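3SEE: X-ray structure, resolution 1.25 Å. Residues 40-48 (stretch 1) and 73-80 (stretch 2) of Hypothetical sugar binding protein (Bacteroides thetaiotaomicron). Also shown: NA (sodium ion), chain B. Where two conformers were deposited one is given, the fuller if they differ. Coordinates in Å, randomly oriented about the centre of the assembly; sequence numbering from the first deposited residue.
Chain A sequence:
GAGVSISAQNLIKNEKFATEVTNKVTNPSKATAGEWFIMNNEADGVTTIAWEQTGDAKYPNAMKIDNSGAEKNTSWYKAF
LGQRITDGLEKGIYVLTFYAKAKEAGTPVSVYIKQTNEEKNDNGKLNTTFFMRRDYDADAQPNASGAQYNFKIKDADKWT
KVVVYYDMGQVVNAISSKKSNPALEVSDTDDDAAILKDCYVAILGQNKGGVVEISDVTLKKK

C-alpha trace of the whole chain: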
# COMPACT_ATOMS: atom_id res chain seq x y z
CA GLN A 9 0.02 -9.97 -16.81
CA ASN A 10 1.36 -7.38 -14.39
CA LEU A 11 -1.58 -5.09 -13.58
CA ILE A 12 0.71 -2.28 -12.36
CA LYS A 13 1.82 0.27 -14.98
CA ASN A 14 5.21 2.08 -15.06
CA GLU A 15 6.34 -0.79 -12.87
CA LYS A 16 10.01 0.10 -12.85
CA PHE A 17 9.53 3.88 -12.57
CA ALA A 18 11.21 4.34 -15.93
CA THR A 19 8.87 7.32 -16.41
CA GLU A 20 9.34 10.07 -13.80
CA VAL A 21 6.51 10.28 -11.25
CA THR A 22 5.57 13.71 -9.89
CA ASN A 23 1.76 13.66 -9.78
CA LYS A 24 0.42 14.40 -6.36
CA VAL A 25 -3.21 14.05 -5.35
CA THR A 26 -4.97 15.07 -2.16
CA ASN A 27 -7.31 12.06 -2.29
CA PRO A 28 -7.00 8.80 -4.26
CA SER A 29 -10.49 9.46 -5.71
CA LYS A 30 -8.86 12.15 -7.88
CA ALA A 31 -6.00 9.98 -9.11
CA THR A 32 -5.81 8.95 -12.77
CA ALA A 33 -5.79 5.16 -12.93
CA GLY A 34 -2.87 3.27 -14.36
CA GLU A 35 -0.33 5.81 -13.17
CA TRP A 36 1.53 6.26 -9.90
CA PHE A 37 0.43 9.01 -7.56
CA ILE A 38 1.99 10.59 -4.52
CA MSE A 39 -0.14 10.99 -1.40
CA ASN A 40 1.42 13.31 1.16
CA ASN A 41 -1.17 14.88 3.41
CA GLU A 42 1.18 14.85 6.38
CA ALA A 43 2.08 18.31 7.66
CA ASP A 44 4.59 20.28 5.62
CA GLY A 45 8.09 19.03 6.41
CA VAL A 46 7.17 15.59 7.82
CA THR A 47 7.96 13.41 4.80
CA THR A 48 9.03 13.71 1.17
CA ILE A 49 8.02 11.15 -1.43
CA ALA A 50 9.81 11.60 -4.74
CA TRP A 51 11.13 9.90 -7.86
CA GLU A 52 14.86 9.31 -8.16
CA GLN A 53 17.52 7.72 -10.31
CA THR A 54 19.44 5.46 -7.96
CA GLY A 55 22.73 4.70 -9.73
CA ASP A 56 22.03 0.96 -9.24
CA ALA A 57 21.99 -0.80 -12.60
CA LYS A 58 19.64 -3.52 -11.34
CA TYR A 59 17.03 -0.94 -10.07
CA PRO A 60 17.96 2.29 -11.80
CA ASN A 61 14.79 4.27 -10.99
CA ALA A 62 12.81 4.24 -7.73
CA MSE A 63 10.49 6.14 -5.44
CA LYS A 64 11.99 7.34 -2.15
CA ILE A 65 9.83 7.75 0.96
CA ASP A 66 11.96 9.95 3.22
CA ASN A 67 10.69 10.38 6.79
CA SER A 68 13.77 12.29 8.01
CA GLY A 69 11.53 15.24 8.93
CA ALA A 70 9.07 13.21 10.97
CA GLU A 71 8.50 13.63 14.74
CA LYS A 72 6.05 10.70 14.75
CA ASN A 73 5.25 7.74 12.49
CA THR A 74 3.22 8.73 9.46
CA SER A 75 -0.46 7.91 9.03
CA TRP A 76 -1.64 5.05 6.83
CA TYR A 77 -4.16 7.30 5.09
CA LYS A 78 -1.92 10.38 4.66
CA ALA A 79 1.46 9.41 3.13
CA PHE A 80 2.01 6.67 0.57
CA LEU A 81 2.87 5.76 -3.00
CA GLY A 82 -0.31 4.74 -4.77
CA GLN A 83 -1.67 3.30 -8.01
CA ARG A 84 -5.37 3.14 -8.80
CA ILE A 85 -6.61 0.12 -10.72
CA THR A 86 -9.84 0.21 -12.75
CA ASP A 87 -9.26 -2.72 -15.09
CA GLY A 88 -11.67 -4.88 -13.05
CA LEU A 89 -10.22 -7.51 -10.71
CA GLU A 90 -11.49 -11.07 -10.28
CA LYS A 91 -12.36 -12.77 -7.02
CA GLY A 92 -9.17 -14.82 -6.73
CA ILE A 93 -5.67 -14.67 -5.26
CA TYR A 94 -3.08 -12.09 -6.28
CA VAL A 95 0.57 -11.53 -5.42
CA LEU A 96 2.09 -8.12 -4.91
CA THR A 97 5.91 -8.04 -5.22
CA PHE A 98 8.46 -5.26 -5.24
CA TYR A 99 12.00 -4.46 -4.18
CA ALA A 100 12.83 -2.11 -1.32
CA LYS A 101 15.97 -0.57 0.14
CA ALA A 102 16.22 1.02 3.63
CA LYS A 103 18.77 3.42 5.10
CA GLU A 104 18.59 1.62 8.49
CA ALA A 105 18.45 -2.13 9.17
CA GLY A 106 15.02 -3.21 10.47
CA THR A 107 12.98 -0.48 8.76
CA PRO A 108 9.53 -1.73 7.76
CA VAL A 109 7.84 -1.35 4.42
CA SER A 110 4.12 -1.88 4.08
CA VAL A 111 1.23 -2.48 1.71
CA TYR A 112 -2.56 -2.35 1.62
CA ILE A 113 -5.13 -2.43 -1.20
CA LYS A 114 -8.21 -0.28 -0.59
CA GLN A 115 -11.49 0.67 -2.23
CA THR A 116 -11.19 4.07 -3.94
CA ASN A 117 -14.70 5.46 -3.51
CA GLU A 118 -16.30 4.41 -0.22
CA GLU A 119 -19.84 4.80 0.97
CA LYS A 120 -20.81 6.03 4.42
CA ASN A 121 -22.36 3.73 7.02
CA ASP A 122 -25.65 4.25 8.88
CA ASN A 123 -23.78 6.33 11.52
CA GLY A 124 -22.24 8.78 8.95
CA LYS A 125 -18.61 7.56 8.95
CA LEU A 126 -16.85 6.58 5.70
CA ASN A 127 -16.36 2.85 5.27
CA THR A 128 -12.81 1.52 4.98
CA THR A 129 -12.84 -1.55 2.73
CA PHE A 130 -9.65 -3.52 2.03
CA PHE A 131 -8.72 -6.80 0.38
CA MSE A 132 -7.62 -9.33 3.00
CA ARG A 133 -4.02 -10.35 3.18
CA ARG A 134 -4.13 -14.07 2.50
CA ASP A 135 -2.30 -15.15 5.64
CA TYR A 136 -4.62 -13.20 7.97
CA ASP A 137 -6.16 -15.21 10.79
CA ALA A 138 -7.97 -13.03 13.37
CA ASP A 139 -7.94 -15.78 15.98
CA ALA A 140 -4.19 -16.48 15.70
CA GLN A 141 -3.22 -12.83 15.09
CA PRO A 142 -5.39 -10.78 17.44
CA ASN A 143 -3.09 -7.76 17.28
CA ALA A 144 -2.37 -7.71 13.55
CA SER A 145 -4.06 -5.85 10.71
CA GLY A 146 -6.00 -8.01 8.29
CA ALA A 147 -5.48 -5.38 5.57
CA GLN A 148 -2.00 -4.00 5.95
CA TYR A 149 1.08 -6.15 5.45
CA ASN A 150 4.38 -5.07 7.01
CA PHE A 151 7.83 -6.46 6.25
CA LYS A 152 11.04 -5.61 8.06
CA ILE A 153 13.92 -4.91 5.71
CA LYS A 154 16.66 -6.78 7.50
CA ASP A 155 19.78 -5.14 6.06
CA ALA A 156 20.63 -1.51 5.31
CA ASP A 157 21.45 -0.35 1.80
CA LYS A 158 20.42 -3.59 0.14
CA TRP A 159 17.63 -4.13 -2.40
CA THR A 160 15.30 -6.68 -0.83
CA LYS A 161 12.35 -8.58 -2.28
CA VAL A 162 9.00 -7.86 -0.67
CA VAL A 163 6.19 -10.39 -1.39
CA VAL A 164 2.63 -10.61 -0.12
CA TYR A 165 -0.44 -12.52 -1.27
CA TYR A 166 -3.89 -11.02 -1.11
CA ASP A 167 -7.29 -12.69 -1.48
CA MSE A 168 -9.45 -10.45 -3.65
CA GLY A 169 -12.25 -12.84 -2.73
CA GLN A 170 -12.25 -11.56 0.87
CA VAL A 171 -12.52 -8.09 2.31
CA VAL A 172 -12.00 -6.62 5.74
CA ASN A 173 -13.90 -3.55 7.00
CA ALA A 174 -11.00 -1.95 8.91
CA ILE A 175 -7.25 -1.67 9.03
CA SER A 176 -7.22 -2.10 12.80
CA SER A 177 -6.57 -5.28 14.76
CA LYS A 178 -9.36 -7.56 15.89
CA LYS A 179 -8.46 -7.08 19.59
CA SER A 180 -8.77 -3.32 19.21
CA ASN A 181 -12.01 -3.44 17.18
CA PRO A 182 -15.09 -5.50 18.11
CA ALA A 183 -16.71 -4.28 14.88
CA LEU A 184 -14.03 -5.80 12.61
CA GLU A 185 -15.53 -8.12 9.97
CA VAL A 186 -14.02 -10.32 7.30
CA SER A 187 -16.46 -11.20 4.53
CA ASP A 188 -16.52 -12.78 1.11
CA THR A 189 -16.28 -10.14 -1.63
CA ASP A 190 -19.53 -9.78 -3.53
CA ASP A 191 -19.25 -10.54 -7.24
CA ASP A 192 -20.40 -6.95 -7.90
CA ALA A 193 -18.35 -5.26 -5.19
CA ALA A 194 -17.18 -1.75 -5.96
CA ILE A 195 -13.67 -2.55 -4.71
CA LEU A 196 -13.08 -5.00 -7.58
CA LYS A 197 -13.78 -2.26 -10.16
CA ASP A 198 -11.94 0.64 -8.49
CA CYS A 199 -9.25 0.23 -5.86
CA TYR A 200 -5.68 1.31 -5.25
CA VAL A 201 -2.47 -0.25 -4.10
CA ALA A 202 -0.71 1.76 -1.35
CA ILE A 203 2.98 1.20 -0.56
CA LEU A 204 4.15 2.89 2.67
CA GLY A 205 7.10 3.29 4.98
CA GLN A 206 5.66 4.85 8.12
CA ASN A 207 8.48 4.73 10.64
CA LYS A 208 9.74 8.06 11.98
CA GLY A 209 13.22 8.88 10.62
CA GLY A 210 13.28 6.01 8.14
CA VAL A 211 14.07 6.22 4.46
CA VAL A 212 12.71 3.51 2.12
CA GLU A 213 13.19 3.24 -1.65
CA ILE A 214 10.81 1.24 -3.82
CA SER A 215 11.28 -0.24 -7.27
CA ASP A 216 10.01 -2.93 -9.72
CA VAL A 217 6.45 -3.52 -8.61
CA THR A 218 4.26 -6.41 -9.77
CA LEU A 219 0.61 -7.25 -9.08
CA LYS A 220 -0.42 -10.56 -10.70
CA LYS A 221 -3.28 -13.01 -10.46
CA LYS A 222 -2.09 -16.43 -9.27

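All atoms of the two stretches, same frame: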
# COMPACT_ATOMS: atom_id res chain seq x y z
N ASN A 40 0.71 12.75 0.03
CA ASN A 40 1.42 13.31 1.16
C ASN A 40 0.57 14.40 1.75
O ASN A 40 0.71 15.59 1.41
CB ASN A 40 2.81 13.82 0.76
CG ASN A 40 3.61 14.29 1.93
OD1 ASN A 40 3.13 14.32 3.07
ND2 ASN A 40 4.85 14.70 1.65
N ASN A 41 -0.33 13.99 2.63
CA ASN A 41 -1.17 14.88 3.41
C ASN A 41 -0.66 15.03 4.83
O ASN A 41 -1.33 15.63 5.65
CB ASN A 41 -2.65 14.47 3.38
CG ASN A 41 -3.29 14.65 2.03
OD1 ASN A 41 -2.82 15.41 1.18
ND2 ASN A 41 -4.42 13.94 1.83
N GLU A 42 0.52 14.51 5.13
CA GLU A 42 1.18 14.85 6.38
C GLU A 42 1.53 16.34 6.35
O GLU A 42 1.69 16.93 5.28
CB GLU A 42 2.43 14.00 6.61
CG GLU A 42 2.16 12.52 6.87
CD GLU A 42 1.71 12.24 8.28
OE1 GLU A 42 2.13 12.96 9.20
OE2 GLU A 42 1.03 11.22 8.49
N ALA A 43 1.69 16.92 7.52
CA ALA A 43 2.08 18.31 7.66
C ALA A 43 3.33 18.59 6.84
O ALA A 43 4.24 17.75 6.74
CB ALA A 43 2.34 18.63 9.12
N ASP A 44 3.41 19.81 6.31
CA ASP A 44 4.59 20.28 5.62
C ASP A 44 5.82 19.97 6.45
O ASP A 44 5.90 20.31 7.62
CB ASP A 44 4.46 21.78 5.36
CG ASP A 44 5.69 22.35 4.72
OD1 ASP A 44 6.62 22.74 5.47
OD2 ASP A 44 5.74 22.39 3.46
N GLY A 45 6.81 19.33 5.81
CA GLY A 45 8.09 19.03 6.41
C GLY A 45 8.22 17.66 7.03
O GLY A 45 9.33 17.25 7.38
N VAL A 46 7.13 16.90 7.16
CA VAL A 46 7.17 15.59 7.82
C VAL A 46 7.83 14.52 6.95
O VAL A 46 8.72 13.79 7.43
CB VAL A 46 5.75 15.17 8.24
CG1 VAL A 46 5.71 13.68 8.68
CG2 VAL A 46 5.24 16.06 9.41
N THR A 47 7.41 14.41 5.70
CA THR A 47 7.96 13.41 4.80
C THR A 47 8.07 13.99 3.39
O THR A 47 7.39 14.96 3.04
CB THR A 47 7.16 12.07 4.86
OG1 THR A 47 7.73 11.11 3.95
CG2 THR A 47 5.69 12.28 4.53
N THR A 48 8.95 13.40 2.59
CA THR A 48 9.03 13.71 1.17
C THR A 48 9.02 12.41 0.41
O THR A 48 9.82 11.51 0.71
CB THR A 48 10.33 14.47 0.87
OG1 THR A 48 10.29 15.72 1.59
CG2 THR A 48 10.50 14.75 -0.64
N ASN A 73 5.54 8.55 13.67
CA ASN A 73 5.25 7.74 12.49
C ASN A 73 4.17 8.39 11.65
O ASN A 73 3.28 9.09 12.16
CB ASN A 73 4.79 6.33 12.90
CG ASN A 73 5.86 5.53 13.60
OD1 ASN A 73 7.05 5.85 13.59
ND2 ASN A 73 5.43 4.44 14.23
N THR A 74 4.22 8.16 10.34
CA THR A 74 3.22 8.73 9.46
C THR A 74 1.97 7.87 9.39
O THR A 74 2.00 6.66 9.62
CB THR A 74 3.81 9.03 8.07
OG1 THR A 74 4.27 7.83 7.45
CG2 THR A 74 4.97 10.02 8.14
N SER A 75 0.87 8.52 9.03
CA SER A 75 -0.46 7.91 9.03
C SER A 75 -0.73 7.09 7.79
O SER A 75 -0.42 7.54 6.69
CB SER A 75 -1.50 9.03 9.07
OG SER A 75 -2.79 8.53 8.78
N TRP A 76 -1.37 5.94 7.95
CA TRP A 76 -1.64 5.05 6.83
C TRP A 76 -2.43 5.69 5.72
O TRP A 76 -2.32 5.29 4.56
CB TRP A 76 -2.34 3.77 7.32
CG TRP A 76 -3.73 3.95 7.83
CD1 TRP A 76 -4.10 4.15 9.12
CD2 TRP A 76 -4.95 3.92 7.07
NE1 TRP A 76 -5.47 4.23 9.22
CE2 TRP A 76 -6.01 4.08 7.98
CE3 TRP A 76 -5.26 3.71 5.73
CZ2 TRP A 76 -7.34 4.12 7.57
CZ3 TRP A 76 -6.57 3.74 5.32
CH2 TRP A 76 -7.60 3.95 6.24
N TYR A 77 -3.27 6.68 6.06
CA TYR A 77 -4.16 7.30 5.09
C TYR A 77 -3.64 8.65 4.58
O TYR A 77 -4.32 9.30 3.79
CB TYR A 77 -5.60 7.42 5.63
CG TYR A 77 -5.74 8.26 6.87
CD1 TYR A 77 -5.98 9.63 6.82
CD2 TYR A 77 -5.66 7.68 8.12
CE1 TYR A 77 -6.12 10.39 7.98
CE2 TYR A 77 -5.79 8.43 9.28
CZ TYR A 77 -6.02 9.78 9.21
OH TYR A 77 -6.16 10.54 10.38
N LYS A 78 -2.47 9.07 5.05
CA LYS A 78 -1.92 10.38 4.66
C LYS A 78 -0.73 10.33 3.72
O LYS A 78 -0.62 11.21 2.88
CB LYS A 78 -1.54 11.21 5.88
CG LYS A 78 -2.70 11.55 6.79
CD LYS A 78 -2.24 12.50 7.90
CE LYS A 78 -3.32 12.68 8.92
NZ LYS A 78 -2.84 13.61 10.00
N ALA A 79 0.19 9.37 3.88
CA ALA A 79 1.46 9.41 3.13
C ALA A 79 1.77 8.03 2.56
O ALA A 79 2.06 7.08 3.30
CB ALA A 79 2.59 9.88 4.03
N PHE A 80 1.74 7.93 1.23
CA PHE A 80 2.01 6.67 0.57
C PHE A 80 2.20 6.89 -0.93
O PHE A 80 1.79 7.92 -1.47
CB PHE A 80 0.91 5.61 0.84
CG PHE A 80 -0.48 6.04 0.50
CD1 PHE A 80 -1.29 6.65 1.44
CD2 PHE A 80 -1.03 5.73 -0.73
CE1 PHE A 80 -2.61 6.98 1.13
CE2 PHE A 80 -2.34 6.07 -1.03
CZ PHE A 80 -3.13 6.68 -0.10
NA NA B . 8.51 16.99 2.53
O HOH W 1 -5.30 12.02 3.80
O HOH W 2 -2.01 16.41 8.16
O HOH W 3 3.49 12.19 11.50
O HOH W 4 -0.20 11.83 10.99
O HOH W 5 9.91 16.59 4.50
O HOH W 6 9.46 19.13 2.40

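Two direct hydrogen bonds hold the stretches together, and both are short and nearly linear. The backbone N of Asn-41 donates to O of Lys-78 at 2.8 Å with an N-H...acceptor angle of 176°. The backbone N of Ser-75 donates to OE2 of Glu-42, also at 2.8 Å, with an angle of 171°. The second brings a carboxylate to a main-chain amide: the CA-to-CB bond of Glu-42 points sideways, but two m rotamers (chi1 -68°, chi2 -78°) bring its end to the other stretch.

Beside the first bond, Asn-40 and Ala-79 form an antiparallel, non-hydrogen-bonded bridge pair. Their CA atoms lie 4.4 Å apart and their side chains share one face of the sheet. On that face Asn-40 turns back to its own stretch, its ND2 donating to O of Thr-47 at 2.9 Å (141°). The same carbonyl O of Thr-47 lies 2.4 Å from the sodium ion NA, so one oxygen serves both the side-chain amide and the metal.

Water extends the polar network. Water 1 accepts from ND2 of Asn-41 and donates to O of Tyr-77, each at 2.9 Å. Water 4 donates to OE2 of Glu-42 at 2.9 Å and accepts a weak bond from NZ of Lys-78 at 3.3 Å. The link between these two charged groups is therefore indirect; the closest direct approach of the residues is OE2 of Glu-42 to CD of Lys-78, 3.6 Å.

Apolar packing completes the contact. CB of Ala-79 lies 3.9 Å from CG of Glu-42 and 4.0 Å from CG2 of Thr-47, touching both residues. CG2 of Thr-74 meets CG1 of Val-46 at 3.8 Å. In total 359 Å² is buried, counting both sides, with Lys-78 and Glu-42 the most extensively covered residues.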